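Local atomic coordinates of pectinesterase A (Erwinia chrysanthemi, PDB entry 2NTP), a protein that hydrolyses the methyl esters of pectin, releasing methanol and leaving de-esterified galacturonan, probably the first step in the maceration and soft-rotting of plant tissue. Residues Asp146-Gly151 and Asp167-Gly172; Cys188-Arg193 and Ser225-Glu230; Thr212-Lys217 and Asp258-Gly263; Gln264-Asn269 and Arg300-Lys305. One frame throughout, in Å; residues are numbered along the deposited sequence.

Contact 1 (Asp146-Gly151 and Asp167-Gly172); sequences DVSLVG and DCRISG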
loop_
_atom_site.group_PDB
_atom_site.type_symbol
_atom_site.label_atom_id
_atom_site.label_comp_id
_atom_site.label_asym_id
_atom_site.label_seq_id
_atom_site.Cartn_x
_atom_site.Cartn_y
_atom_site.Cartn_z
ATOM N N ASP A 146 -9.145 -6.551 -8.490
ATOM C CA ASP A 146 -9.440 -7.783 -7.754
ATOM C C ASP A 146 -8.141 -8.357 -7.175
ATOM O O ASP A 146 -7.798 -9.530 -7.365
ATOM C CB ASP A 146 -10.171 -8.783 -8.658
ATOM C CG ASP A 146 -10.629 -10.030 -7.919
ATOM O OD1 ASP A 146 -11.041 -9.937 -6.741
ATOM O OD2 ASP A 146 -10.581 -11.115 -8.542
ATOM N N VAL A 147 -7.409 -7.500 -6.473
ATOM C CA VAL A 147 -6.138 -7.880 -5.863
ATOM C C VAL A 147 -6.256 -7.734 -4.348
ATOM O O VAL A 147 -6.941 -6.837 -3.859
ATOM C CB VAL A 147 -4.969 -7.011 -6.409
ATOM C CG1 VAL A 147 -3.702 -7.182 -5.579
ATOM C CG2 VAL A 147 -4.683 -7.357 -7.874
ATOM N N SER A 148 -5.611 -8.641 -3.625
ATOM C CA SER A 148 -5.539 -8.572 -2.171
ATOM C C SER A 148 -4.106 -8.321 -1.756
ATOM O O SER A 148 -3.214 -9.037 -2.195
ATOM C CB SER A 148 -6.038 -9.881 -1.556
ATOM O OG SER A 148 -5.842 -9.895 -0.146
ATOM N N LEU A 149 -3.895 -7.301 -0.922
ATOM C CA LEU A 149 -2.566 -6.965 -0.414
ATOM C C LEU A 149 -2.527 -7.196 1.088
ATOM O O LEU A 149 -3.344 -6.635 1.830
ATOM C CB LEU A 149 -2.220 -5.505 -0.722
ATOM C CG LEU A 149 -2.326 -5.039 -2.174
ATOM C CD1 LEU A 149 -1.918 -3.568 -2.277
ATOM C CD2 LEU A 149 -1.478 -5.908 -3.095
ATOM N N VAL A 150 -1.585 -8.024 1.527
ATOM C CA VAL A 150 -1.535 -8.463 2.923
ATOM C C VAL A 150 -0.254 -8.037 3.627
ATOM O O VAL A 150 0.848 -8.288 3.140
ATOM C CB VAL A 150 -1.682 -10.001 3.029
ATOM C CG1 VAL A 150 -1.506 -10.458 4.464
ATOM C CG2 VAL A 150 -3.047 -10.453 2.471
ATOM N N GLY A 151 -0.413 -7.400 4.782
ATOM C CA GLY A 151 0.726 -7.091 5.641
ATOM C C GLY A 151 0.248 -6.533 6.962
ATOM O O GLY A 151 -0.945 -6.621 7.297
ATOM N N ASP A 167 -11.737 -2.972 -6.695
ATOM C CA ASP A 167 -12.302 -4.230 -6.184
ATOM C C ASP A 167 -11.250 -4.985 -5.381
ATOM O O ASP A 167 -11.043 -6.191 -5.560
ATOM C CB ASP A 167 -12.856 -5.106 -7.325
ATOM C CG ASP A 167 -13.846 -4.366 -8.216
ATOM O OD1 ASP A 167 -14.448 -3.359 -7.781
ATOM O OD2 ASP A 167 -14.024 -4.804 -9.373
ATOM N N CYS A 168 -10.596 -4.259 -4.483
ATOM C CA CYS A 168 -9.401 -4.756 -3.840
ATOM C C CYS A 168 -9.592 -4.985 -2.344
ATOM O O CYS A 168 -10.558 -4.507 -1.748
ATOM C CB CYS A 168 -8.229 -3.811 -4.132
ATOM S SG CYS A 168 -8.068 -2.344 -3.082
ATOM N N ARG A 169 -8.686 -5.763 -1.756
ATOM C CA ARG A 169 -8.593 -5.880 -0.304
ATOM C C ARG A 169 -7.190 -5.470 0.099
ATOM O O ARG A 169 -6.215 -5.907 -0.509
ATOM C CB ARG A 169 -8.890 -7.312 0.166
ATOM C CG ARG A 169 -9.032 -7.469 1.696
ATOM C CD ARG A 169 -9.023 -8.950 2.084
ATOM N NE ARG A 169 -9.278 -9.211 3.509
ATOM C CZ ARG A 169 -8.338 -9.379 4.441
ATOM N NH1 ARG A 169 -7.045 -9.281 4.136
ATOM N NH2 ARG A 169 -8.696 -9.625 5.700
ATOM N N ILE A 170 -7.090 -4.599 1.100
ATOM C CA ILE A 170 -5.787 -4.209 1.648
ATOM C C ILE A 170 -5.874 -4.259 3.167
ATOM O O ILE A 170 -6.750 -3.633 3.756
ATOM C CB ILE A 170 -5.344 -2.792 1.185
ATOM C CG1 ILE A 170 -5.358 -2.688 -0.351
ATOM C CG2 ILE A 170 -3.954 -2.461 1.750
ATOM C CD1 ILE A 170 -5.126 -1.281 -0.913
ATOM N N SER A 171 -4.975 -5.017 3.788
ATOM C CA SER A 171 -4.959 -5.163 5.237
ATOM C C SER A 171 -3.655 -4.649 5.820
ATOM O O SER A 171 -2.616 -4.655 5.150
ATOM C CB SER A 171 -5.159 -6.629 5.639
ATOM O OG SER A 171 -4.001 -7.397 5.382
ATOM N N GLY A 172 -3.717 -4.218 7.077
ATOM C CA GLY A 172 -2.528 -3.751 7.775
ATOM C C GLY A 172 -2.817 -3.070 9.096
ATOM O O GLY A 172 -3.952 -3.061 9.585
HETATM O O HOH W 1 -5.816 -8.111 1.943
#
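The carbonyl oxygen of Leu-149 is the best-held atom, with three grips. Ser-171 N gives it a hydrogen bond of 3.0 Å, nearly along the C=O axis. A water donates to Leu-149 O at 2.9 Å. Ile-170 CA adds a CA-H...O contact. The same water accepts from Arg-169 NH1 at 2.8 Å and is bonded to Ser-148 OG, so it ties two side chains to the backbone. Arg-169 reaches it with a chain extended from CG to NE. Ser-148 OG is anti to its own backbone N (chi1 174°) and lies alongside Arg-169 CB and CD. The strands are parallel, and two more backbone bonds hold them: Arg-169 N to Val-147 O and Leu-149 N to Arg-169 O, the latter 2.7 Å. On the other face Leu-149 CD1 lies beside Ile-170 CG1 at 4.0 Å, and both side chains point the same way. Asp-146 and Asp-167 turn matching corners with left-handed backbone angles. The pair belongs to the parallel beta-helix of the pectinesterase fold. Strand 103-107 flanks 147-150, strand 189-192 flanks 169-172, and Leu-156 of strand 156-158 packs on Leu-149 and Ile-170 inside.

Contact 2 (Cys188-Arg193 and Ser225-Glu230); sequences CDLVSR and SRVIRE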
loop_
_atom_site.group_PDB
_atom_site.type_symbol
_atom_site.label_atom_id
_atom_site.label_comp_id
_atom_site.label_asym_id
_atom_site.label_seq_id
_atom_site.Cartn_x
_atom_site.Cartn_y
_atom_site.Cartn_z
ATOM N N CYS A 188 -12.836 -0.815 -2.587
ATOM C CA CYS A 188 -11.867 -1.620 -1.857
ATOM C C CYS A 188 -12.292 -1.822 -0.408
ATOM O O CYS A 188 -12.966 -0.963 0.177
ATOM C CB CYS A 188 -10.490 -0.958 -1.903
ATOM S SG CYS A 188 -9.645 -1.089 -3.496
ATOM N N ASP A 189 -11.888 -2.957 0.162
ATOM C CA ASP A 189 -11.999 -3.189 1.594
ATOM C C ASP A 189 -10.652 -2.897 2.230
ATOM O O ASP A 189 -9.659 -3.561 1.927
ATOM C CB ASP A 189 -12.397 -4.633 1.889
ATOM C CG ASP A 189 -13.883 -4.882 1.714
ATOM O OD1 ASP A 189 -14.613 -3.942 1.352
ATOM O OD2 ASP A 189 -14.315 -6.027 1.938
ATOM N N LEU A 190 -10.623 -1.901 3.104
ATOM C CA LEU A 190 -9.405 -1.551 3.825
ATOM C C LEU A 190 -9.546 -2.085 5.239
ATOM O O LEU A 190 -10.401 -1.624 6.004
ATOM C CB LEU A 190 -9.177 -0.033 3.810
ATOM C CG LEU A 190 -9.164 0.648 2.427
ATOM C CD1 LEU A 190 -8.848 2.131 2.563
ATOM C CD2 LEU A 190 -8.186 -0.012 1.446
ATOM N N VAL A 191 -8.714 -3.071 5.567
ATOM C CA VAL A 191 -8.909 -3.906 6.750
ATOM C C VAL A 191 -7.888 -3.588 7.844
ATOM O O VAL A 191 -6.702 -3.892 7.702
ATOM C CB VAL A 191 -8.867 -5.419 6.380
ATOM C CG1 VAL A 191 -9.175 -6.290 7.594
ATOM C CG2 VAL A 191 -9.843 -5.726 5.230
ATOM N N SER A 192 -8.364 -2.970 8.925
ATOM C CA SER A 192 -7.526 -2.637 10.082
ATOM C C SER A 192 -7.367 -3.858 10.977
ATOM O O SER A 192 -8.361 -4.448 11.424
ATOM C CB SER A 192 -8.149 -1.498 10.887
ATOM O OG SER A 192 -8.112 -0.279 10.179
ATOM N N ARG A 193 -6.120 -4.212 11.257
ATOM C CA ARG A 193 -5.818 -5.474 11.924
ATOM C C ARG A 193 -5.639 -5.349 13.432
ATOM O O ARG A 193 -5.246 -4.296 13.959
ATOM C CB ARG A 193 -4.601 -6.144 11.273
ATOM C CG ARG A 193 -4.777 -6.366 9.767
ATOM C CD ARG A 193 -3.638 -7.182 9.174
ATOM N NE ARG A 193 -3.785 -8.617 9.434
ATOM C CZ ARG A 193 -3.013 -9.558 8.894
ATOM N NH1 ARG A 193 -2.030 -9.222 8.066
ATOM N NH2 ARG A 193 -3.228 -10.838 9.183
ATOM N N SER A 225 -15.587 2.860 -0.895
ATOM C CA SER A 225 -14.896 1.754 -0.256
ATOM C C SER A 225 -15.457 1.446 1.126
ATOM O O SER A 225 -16.440 2.048 1.562
ATOM C CB SER A 225 -13.394 2.055 -0.190
ATOM O OG SER A 225 -12.829 1.987 -1.488
ATOM N N ARG A 226 -14.829 0.493 1.805
ATOM C CA ARG A 226 -15.263 0.058 3.116
ATOM C C ARG A 226 -14.041 -0.012 4.011
ATOM O O ARG A 226 -13.091 -0.739 3.719
ATOM C CB ARG A 226 -15.958 -1.308 3.030
ATOM C CG ARG A 226 -17.307 -1.261 2.290
ATOM C CD ARG A 226 -17.720 -2.614 1.714
ATOM N NE ARG A 226 -16.761 -3.109 0.721
ATOM C CZ ARG A 226 -16.649 -2.671 -0.535
ATOM N NH1 ARG A 226 -17.436 -1.707 -1.001
ATOM N NH2 ARG A 226 -15.731 -3.203 -1.332
ATOM N N VAL A 227 -14.075 0.777 5.080
ATOM C CA VAL A 227 -13.040 0.806 6.099
ATOM C C VAL A 227 -13.534 -0.070 7.247
ATOM O O VAL A 227 -14.446 0.305 7.991
ATOM C CB VAL A 227 -12.756 2.267 6.535
ATOM C CG1 VAL A 227 -11.959 2.330 7.828
ATOM C CG2 VAL A 227 -12.032 3.005 5.415
ATOM N N ILE A 228 -12.941 -1.257 7.361
ATOM C CA ILE A 228 -13.475 -2.298 8.242
ATOM C C ILE A 228 -12.439 -2.833 9.227
ATOM O O ILE A 228 -11.235 -2.750 8.990
ATOM C CB ILE A 228 -14.106 -3.482 7.441
ATOM C CG1 ILE A 228 -13.052 -4.231 6.617
ATOM C CG2 ILE A 228 -15.266 -2.986 6.544
ATOM C CD1 ILE A 228 -13.584 -5.501 5.934
ATOM N N ARG A 229 -12.927 -3.375 10.337
ATOM C CA ARG A 229 -12.057 -4.024 11.308
ATOM C C ARG A 229 -11.940 -5.501 10.970
ATOM O O ARG A 229 -12.905 -6.130 10.515
ATOM C CB ARG A 229 -12.570 -3.835 12.736
ATOM C CG ARG A 229 -14.029 -4.137 12.922
ATOM C CD ARG A 229 -14.377 -4.241 14.388
ATOM N NE ARG A 229 -15.582 -3.484 14.682
ATOM C CZ ARG A 229 -15.609 -2.376 15.413
ATOM N NH1 ARG A 229 -14.500 -1.898 15.969
ATOM N NH2 ARG A 229 -16.760 -1.760 15.615
ATOM N N GLU A 230 -10.745 -6.036 11.191
ATOM C CA GLU A 230 -10.435 -7.440 10.956
ATOM C C GLU A 230 -11.264 -8.359 11.857
ATOM O O GLU A 230 -11.663 -9.460 11.459
ATOM C CB GLU A 230 -8.949 -7.633 11.234
ATOM C CG GLU A 230 -8.456 -9.041 11.186
ATOM C CD GLU A 230 -6.972 -9.105 11.436
ATOM O OE1 GLU A 230 -6.246 -9.454 10.490
ATOM O OE2 GLU A 230 -6.542 -8.792 12.575
HETATM O O HOH W 2 -5.180 -11.990 10.987
#
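Backbone hydrogen bonds form the frame. Residues 189-192 and 226-229 run parallel, and Arg-226 N, Leu-190 N, Ile-228 N, Ser-192 N and Glu-230 N bond alternately across the gap. The bond from Ile-228 N to Leu-190 O is the straightest, with 172° at the hydrogen. One side-chain bond extends the series: Cys-188 N donates to Ser-225 OG at 3.0 Å, and that hydroxyl is also bonded to Thr-223 O.

Two salt bridges lie near the two ends. Arg-226 NE meets Asp-189 OD1 at 2.4 Å, a very short and bent contact. It uses the syn lone pair, but the carboxylate and guanidinium planes are 69° apart. The Arg-226 chain bends at chi3, which brings NE back to the carboxylate, and Cys-188 O lies over one guanidinium face. At the other end Arg-193 NE bonds to Glu-230 OE1 at 2.8 Å. The oxygen lies at the guanidinium edge, while NE comes from above the carboxylate plane. A water accepts from Arg-193 NH2 and donates to Glu-230 OE1.

Apolar contacts lie between the bridges. Val-191 CG2 sits beside Ile-228 CG1 at 3.8 Å, with Ile-228 CG1 in the crowded position between backbone N and carbonyl carbon. Val-191 CG1 packs on Glu-230 CA at 3.8 Å. On the opposite face Leu-190 and Val-227 meet more loosely.

The pair is two neighbouring strands of one parallel sheet of the pectinesterase beta-helix. Strand 169-172 flanks 189-192, and strand 271-272 flanks 226-229. Leu-207 of strand 205-210 touches Ser-192 and Val-227.

Contact 3 (Thr212-Lys217 and Asp258-Gly263); sequences TNINQK and DPNAIG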
loop_
_atom_site.group_PDB
_atom_site.type_symbol
_atom_site.label_atom_id
_atom_site.label_comp_id
_atom_site.label_asym_id
_atom_site.label_seq_id
_atom_site.Cartn_x
_atom_site.Cartn_y
_atom_site.Cartn_z
ATOM N N THR A 212 2.617 13.171 0.077
ATOM C CA THR A 212 2.354 13.894 -1.163
ATOM C C THR A 212 3.019 15.270 -1.127
ATOM O O THR A 212 2.792 16.031 -0.191
ATOM C CB THR A 212 0.831 14.115 -1.352
ATOM O OG1 THR A 212 0.094 13.016 -0.797
ATOM C CG2 THR A 212 0.480 14.288 -2.832
ATOM N N ASN A 213 3.835 15.579 -2.133
ATOM C CA ASN A 213 4.413 16.922 -2.237
ATOM C C ASN A 213 3.304 17.968 -2.349
ATOM O O ASN A 213 2.296 17.742 -3.015
ATOM C CB ASN A 213 5.355 17.027 -3.435
ATOM C CG ASN A 213 5.992 18.405 -3.558
ATOM O OD1 ASN A 213 5.536 19.239 -4.343
ATOM N ND2 ASN A 213 7.032 18.657 -2.769
ATOM N N ILE A 214 3.502 19.116 -1.701
ATOM C CA ILE A 214 2.483 20.169 -1.662
ATOM C C ILE A 214 2.028 20.641 -3.055
ATOM O O ILE A 214 0.877 21.043 -3.227
ATOM C CB ILE A 214 2.936 21.373 -0.772
ATOM C CG1 ILE A 214 1.783 22.361 -0.526
ATOM C CG2 ILE A 214 4.175 22.057 -1.358
ATOM C CD1 ILE A 214 0.547 21.743 0.163
ATOM N N ASN A 215 2.921 20.553 -4.040
ATOM C CA ASN A 215 2.624 20.992 -5.410
ATOM C C ASN A 215 1.938 19.934 -6.272
ATOM O O ASN A 215 1.531 20.214 -7.403
ATOM C CB ASN A 215 3.895 21.494 -6.101
ATOM C CG ASN A 215 4.472 22.728 -5.439
ATOM O OD1 ASN A 215 3.747 23.663 -5.099
ATOM N ND2 ASN A 215 5.787 22.737 -5.257
ATOM N N GLN A 216 1.820 18.721 -5.734
ATOM C CA GLN A 216 1.131 17.631 -6.407
ATOM C C GLN A 216 -0.351 17.673 -6.057
ATOM O O GLN A 216 -0.717 17.711 -4.880
ATOM C CB GLN A 216 1.742 16.287 -6.009
ATOM C CG GLN A 216 1.142 15.090 -6.725
ATOM C CD GLN A 216 1.915 13.820 -6.451
ATOM O OE1 GLN A 216 3.114 13.745 -6.718
ATOM N NE2 GLN A 216 1.231 12.809 -5.922
ATOM N N LYS A 217 -1.196 17.664 -7.087
ATOM C CA LYS A 217 -2.634 17.870 -6.928
ATOM C C LYS A 217 -3.329 16.760 -6.140
ATOM O O LYS A 217 -4.150 17.041 -5.262
ATOM C CB LYS A 217 -3.297 18.054 -8.301
ATOM C CG LYS A 217 -4.736 18.558 -8.262
ATOM C CD LYS A 217 -4.827 20.062 -8.027
ATOM C CE LYS A 217 -6.174 20.627 -8.480
ATOM N NZ LYS A 217 -7.351 19.945 -7.856
ATOM N N ASP A 258 11.079 15.941 5.270
ATOM C CA ASP A 258 10.784 16.838 4.152
ATOM C C ASP A 258 9.662 17.816 4.524
ATOM O O ASP A 258 8.531 17.397 4.720
ATOM C CB ASP A 258 10.398 16.008 2.919
ATOM C CG ASP A 258 10.190 16.854 1.662
ATOM O OD1 ASP A 258 10.214 18.101 1.737
ATOM O OD2 ASP A 258 10.004 16.252 0.581
ATOM N N PRO A 259 9.970 19.129 4.614
ATOM C CA PRO A 259 8.921 20.077 5.028
ATOM C C PRO A 259 7.764 20.183 4.029
ATOM O O PRO A 259 6.635 20.506 4.419
ATOM C CB PRO A 259 9.659 21.424 5.113
ATOM C CG PRO A 259 11.111 21.090 5.089
ATOM C CD PRO A 259 11.255 19.804 4.350
ATOM N N ASN A 260 8.043 19.904 2.760
ATOM C CA ASN A 260 7.075 20.102 1.687
ATOM C C ASN A 260 6.253 18.867 1.335
ATOM O O ASN A 260 5.424 18.904 0.418
ATOM C CB ASN A 260 7.767 20.644 0.436
ATOM C CG ASN A 260 8.385 22.006 0.663
ATOM O OD1 ASN A 260 7.729 22.929 1.150
ATOM N ND2 ASN A 260 9.658 22.138 0.314
ATOM N N ALA A 261 6.491 17.778 2.062
ATOM C CA ALA A 261 5.689 16.572 1.933
ATOM C C ALA A 261 4.453 16.727 2.817
ATOM O O ALA A 261 4.400 16.219 3.939
ATOM C CB ALA A 261 6.501 15.353 2.329
ATOM N N ILE A 262 3.480 17.474 2.306
ATOM C CA ILE A 262 2.254 17.784 3.036
ATOM C C ILE A 262 1.157 16.910 2.437
ATOM O O ILE A 262 0.471 17.285 1.477
ATOM C CB ILE A 262 1.931 19.303 2.995
ATOM C CG1 ILE A 262 3.025 20.093 3.730
ATOM C CG2 ILE A 262 0.572 19.596 3.622
ATOM C CD1 ILE A 262 3.146 21.543 3.298
ATOM N N GLY A 263 1.023 15.722 3.018
ATOM C CA GLY A 263 0.267 14.636 2.404
ATOM C C GLY A 263 -1.215 14.884 2.242
ATOM O O GLY A 263 -1.813 15.646 3.004
HETATM O O HOH W 3 7.901 16.533 -1.077
#
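Ile-214 carries the apolar part of this contact between two loops. Its CB lies 3.7 Å from Asn-260 O. CG2 takes the crowded position between backbone N and carbonyl carbon and lies 3.8 Å from the same Asn-260 O. CG1 is anti to the backbone N (chi1 -170°) and meets Ile-262 CD1 at 4.1 Å. At the tip, CD1 reaches Ile-262 CB at 4.0 Å and also touches CG2 and CD1 of that residue. The two isoleucines therefore lie side by side and point the same way.

The backbone of Ile-214 is tied to the same loop. Its N donates to Asn-260 O at 2.9 Å, nearly along the C=O axis, and Asn-213 CA makes a CA-H...O contact with that oxygen. Asn-213 has CG anti to its N, and its amide does two jobs. OD1 accepts from Asn-215 N at 2.9 Å, with the donor well above the carbonyl plane. ND2 donates to a water at 2.9 Å, and this water donates to Asp-258 OD2. The other oxygen, Asp-258 OD1, accepts from Asn-260 N. Thr-212 OG1 packs on Gly-263 CA at 3.6 Å and is bonded to Gln-264 N. Arg-300 NH2 bonds to Asn-213 O and Ile-262 O, so one guanidinium joins both loops.

Each loop combines a type I beta turn with an Asx turn, begun by Asn-213 in one and Asp-258 in the other. Each leads into a strand of one parallel sheet, 220-223 or 264-268, and loops of successive coils stack, as in a parallel beta-helix.

Contact 4 (Gln264-Asn269 and Arg300-Lys305); sequences QTVFLN and RFFEYK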
loop_
_atom_site.group_PDB
_atom_site.type_symbol
_atom_site.label_atom_id
_atom_site.label_comp_id
_atom_site.label_asym_id
_atom_site.label_seq_id
_atom_site.Cartn_x
_atom_site.Cartn_y
_atom_site.Cartn_z
ATOM N N GLN A 264 -1.792 14.240 1.231
ATOM C CA GLN A 264 -3.228 14.279 0.997
ATOM C C GLN A 264 -3.832 12.888 1.125
ATOM O O GLN A 264 -3.355 11.944 0.499
ATOM C CB GLN A 264 -3.549 14.854 -0.390
ATOM C CG GLN A 264 -5.047 14.872 -0.718
ATOM C CD GLN A 264 -5.319 15.138 -2.185
ATOM O OE1 GLN A 264 -5.345 14.217 -3.005
ATOM N NE2 GLN A 264 -5.529 16.410 -2.524
ATOM N N THR A 265 -4.872 12.778 1.948
ATOM C CA THR A 265 -5.750 11.612 1.943
ATOM C C THR A 265 -7.176 12.128 1.920
ATOM O O THR A 265 -7.573 12.910 2.794
ATOM C CB THR A 265 -5.566 10.712 3.182
ATOM O OG1 THR A 265 -4.227 10.213 3.218
ATOM C CG2 THR A 265 -6.525 9.531 3.128
ATOM N N VAL A 266 -7.930 11.704 0.907
ATOM C CA VAL A 266 -9.339 12.077 0.787
ATOM C C VAL A 266 -10.198 10.820 0.697
ATOM O O VAL A 266 -9.930 9.935 -0.126
ATOM C CB VAL A 266 -9.591 12.993 -0.433
ATOM C CG1 VAL A 266 -11.060 13.394 -0.497
ATOM C CG2 VAL A 266 -8.708 14.238 -0.362
ATOM N N PHE A 267 -11.206 10.745 1.566
ATOM C CA PHE A 267 -12.199 9.670 1.547
ATOM C C PHE A 267 -13.500 10.217 0.986
ATOM O O PHE A 267 -14.010 11.223 1.478
ATOM C CB PHE A 267 -12.461 9.131 2.956
ATOM C CG PHE A 267 -11.319 8.347 3.534
ATOM C CD1 PHE A 267 -10.328 8.982 4.280
ATOM C CD2 PHE A 267 -11.237 6.965 3.350
ATOM C CE1 PHE A 267 -9.269 8.259 4.820
ATOM C CE2 PHE A 267 -10.180 6.234 3.888
ATOM C CZ PHE A 267 -9.195 6.885 4.625
ATOM N N LEU A 268 -14.038 9.545 -0.029
ATOM C CA LEU A 268 -15.349 9.906 -0.571
ATOM C C LEU A 268 -16.294 8.712 -0.595
ATOM O O LEU A 268 -15.917 7.631 -1.048
ATOM C CB LEU A 268 -15.234 10.507 -1.974
ATOM C CG LEU A 268 -14.312 11.716 -2.157
ATOM C CD1 LEU A 268 -12.992 11.258 -2.765
ATOM C CD2 LEU A 268 -14.974 12.760 -3.038
ATOM N N ASN A 269 -17.516 8.920 -0.101
ATOM C CA ASN A 269 -18.569 7.892 -0.129
ATOM C C ASN A 269 -18.088 6.537 0.403
ATOM O O ASN A 269 -18.333 5.484 -0.202
ATOM C CB ASN A 269 -19.130 7.753 -1.553
ATOM C CG ASN A 269 -19.708 9.060 -2.085
ATOM O OD1 ASN A 269 -19.207 9.629 -3.062
ATOM N ND2 ASN A 269 -20.764 9.545 -1.438
ATOM N N ARG A 300 -3.526 17.782 4.140
ATOM C CA ARG A 300 -4.666 17.764 3.216
ATOM C C ARG A 300 -5.536 16.535 3.468
ATOM O O ARG A 300 -5.583 15.601 2.661
ATOM C CB ARG A 300 -4.199 17.859 1.758
ATOM C CG ARG A 300 -3.512 19.177 1.419
ATOM C CD ARG A 300 -2.988 19.190 -0.004
ATOM N NE ARG A 300 -1.752 18.423 -0.154
ATOM C CZ ARG A 300 -1.157 18.179 -1.319
ATOM N NH1 ARG A 300 -1.689 18.628 -2.452
ATOM N NH2 ARG A 300 -0.036 17.479 -1.358
ATOM N N PHE A 301 -6.211 16.557 4.615
ATOM C CA PHE A 301 -7.008 15.434 5.099
ATOM C C PHE A 301 -8.494 15.782 5.049
ATOM O O PHE A 301 -8.955 16.661 5.791
ATOM C CB PHE A 301 -6.626 15.110 6.547
ATOM C CG PHE A 301 -5.245 14.511 6.728
ATOM C CD1 PHE A 301 -4.516 13.998 5.658
ATOM C CD2 PHE A 301 -4.700 14.416 8.011
ATOM C CE1 PHE A 301 -3.251 13.431 5.860
ATOM C CE2 PHE A 301 -3.440 13.843 8.223
ATOM C CZ PHE A 301 -2.715 13.352 7.144
ATOM N N PHE A 302 -9.243 15.098 4.182
ATOM C CA PHE A 302 -10.662 15.422 3.978
ATOM C C PHE A 302 -11.551 14.201 3.816
ATOM O O PHE A 302 -11.091 13.134 3.414
ATOM C CB PHE A 302 -10.844 16.317 2.747
ATOM C CG PHE A 302 -10.066 17.600 2.800
ATOM C CD1 PHE A 302 -10.554 18.696 3.511
ATOM C CD2 PHE A 302 -8.854 17.719 2.130
ATOM C CE1 PHE A 302 -9.832 19.891 3.560
ATOM C CE2 PHE A 302 -8.125 18.909 2.176
ATOM C CZ PHE A 302 -8.618 19.994 2.893
ATOM N N GLU A 303 -12.837 14.388 4.115
ATOM C CA GLU A 303 -13.859 13.381 3.870
ATOM C C GLU A 303 -15.030 13.980 3.101
ATOM O O GLU A 303 -15.256 15.193 3.127
ATOM C CB GLU A 303 -14.383 12.806 5.183
ATOM C CG GLU A 303 -13.423 11.888 5.902
ATOM C CD GLU A 303 -13.905 11.567 7.295
ATOM O OE1 GLU A 303 -13.550 12.310 8.229
ATOM O OE2 GLU A 303 -14.662 10.586 7.447
ATOM N N TYR A 304 -15.776 13.112 2.431
ATOM C CA TYR A 304 -17.009 13.501 1.780
ATOM C C TYR A 304 -17.999 12.355 1.920
ATOM O O TYR A 304 -17.762 11.259 1.425
ATOM C CB TYR A 304 -16.768 13.833 0.305
ATOM C CG TYR A 304 -18.024 14.239 -0.443
ATOM C CD1 TYR A 304 -18.593 15.502 -0.262
ATOM C CD2 TYR A 304 -18.639 13.361 -1.334
ATOM C CE1 TYR A 304 -19.743 15.877 -0.952
ATOM C CE2 TYR A 304 -19.790 13.726 -2.033
ATOM C CZ TYR A 304 -20.335 14.984 -1.836
ATOM O OH TYR A 304 -21.475 15.343 -2.524
ATOM N N LYS A 305 -19.087 12.623 2.634
ATOM C CA LYS A 305 -20.189 11.675 2.810
ATOM C C LYS A 305 -19.748 10.286 3.296
ATOM O O LYS A 305 -20.199 9.258 2.783
ATOM C CB LYS A 305 -21.050 11.605 1.536
ATOM C CG LYS A 305 -21.665 12.957 1.191
ATOM C CD LYS A 305 -22.688 12.875 0.078
ATOM C CE LYS A 305 -23.446 14.193 -0.024
ATOM N NZ LYS A 305 -24.522 14.168 -1.058
HETATM O O HOH W 4 -21.929 8.324 0.744
#
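The strands 264-268 and 300-304 run parallel, 4.6 Å apart at closest approach and 7° from exact alignment, joined by five backbone hydrogen bonds. The bond from Tyr-304 N to Phe-267 O is short at 2.8 Å but bent.

Gln-264, Val-266 and Leu-268 share one face with Arg-300, Phe-302 and Tyr-304. Gln-264 CB sits 3.8 Å from Arg-300 CB. It also lies over one face of the Arg-300 guanidinium, because that chain bends at chi3 (-77°). The polar ends part: Gln-264 OE1 goes to Gly-219 N and Arg-300 NH1 to Gln-216 O. Val-266 CG2 meets the Phe-302 ring at its edge, 4.3 Å from CD2. Leu-268 CD2 packs on Tyr-304 CB at 3.9 Å. Lys-305 CG lies over the centre of the Tyr-304 ring, and Asn-269 OD1 is at the ring edge, with amide and ring planes nearly perpendicular.

On the other face Phe-301 CD1 approaches Thr-265 N at 3.9 Å. Phe-267 CB touches Glu-303 CG. The Glu-303 carboxylate is held by Arg-317 and Ser-306.

Asn-269 and Lys-305 both have left-handed backbone angles, and both strands end just before them. Asn-269 ND2 lies 3.6 Å from Lys-305 CB and donates to a water, which donates to Lys-305 O.

This is the last strand pair of the ten-stranded parallel sheet of the pectinesterase beta-helix. Strand 300-304 is the outermost of its sheet, and strand 220-223 flanks 264-268 on the other side. Phe-301 stacks on Trp-279. Tyr-304 OH reaches Asp-322 of helix 322-325.

How the contacts relate
Contacts 1 and 2 are neighbours in one beta-helix sheet, centres 9 Å apart, and the Cys-168 to Cys-188 disulfide joins them. Contact 4 lies on another sheet and meets contact 2 across the interior, Val-227 CG2 to Phe-267 CE2 at 4.0 Å. Contact 3 abuts the start of contact 4: Gln-216 O is 2.8 Å from Arg-300 NH1. Contact 1 is close to the active site. Gly-172 lies about 7 Å from the side chain of Gln-153, the transition-state stabiliser, and about 11 Å from a bound galacturonate. Gly-151 is about 8 Å from the side chain of Asp-154, the proton donor. Ala-261 of contact 3 is about 9 Å from a bound galacturonate.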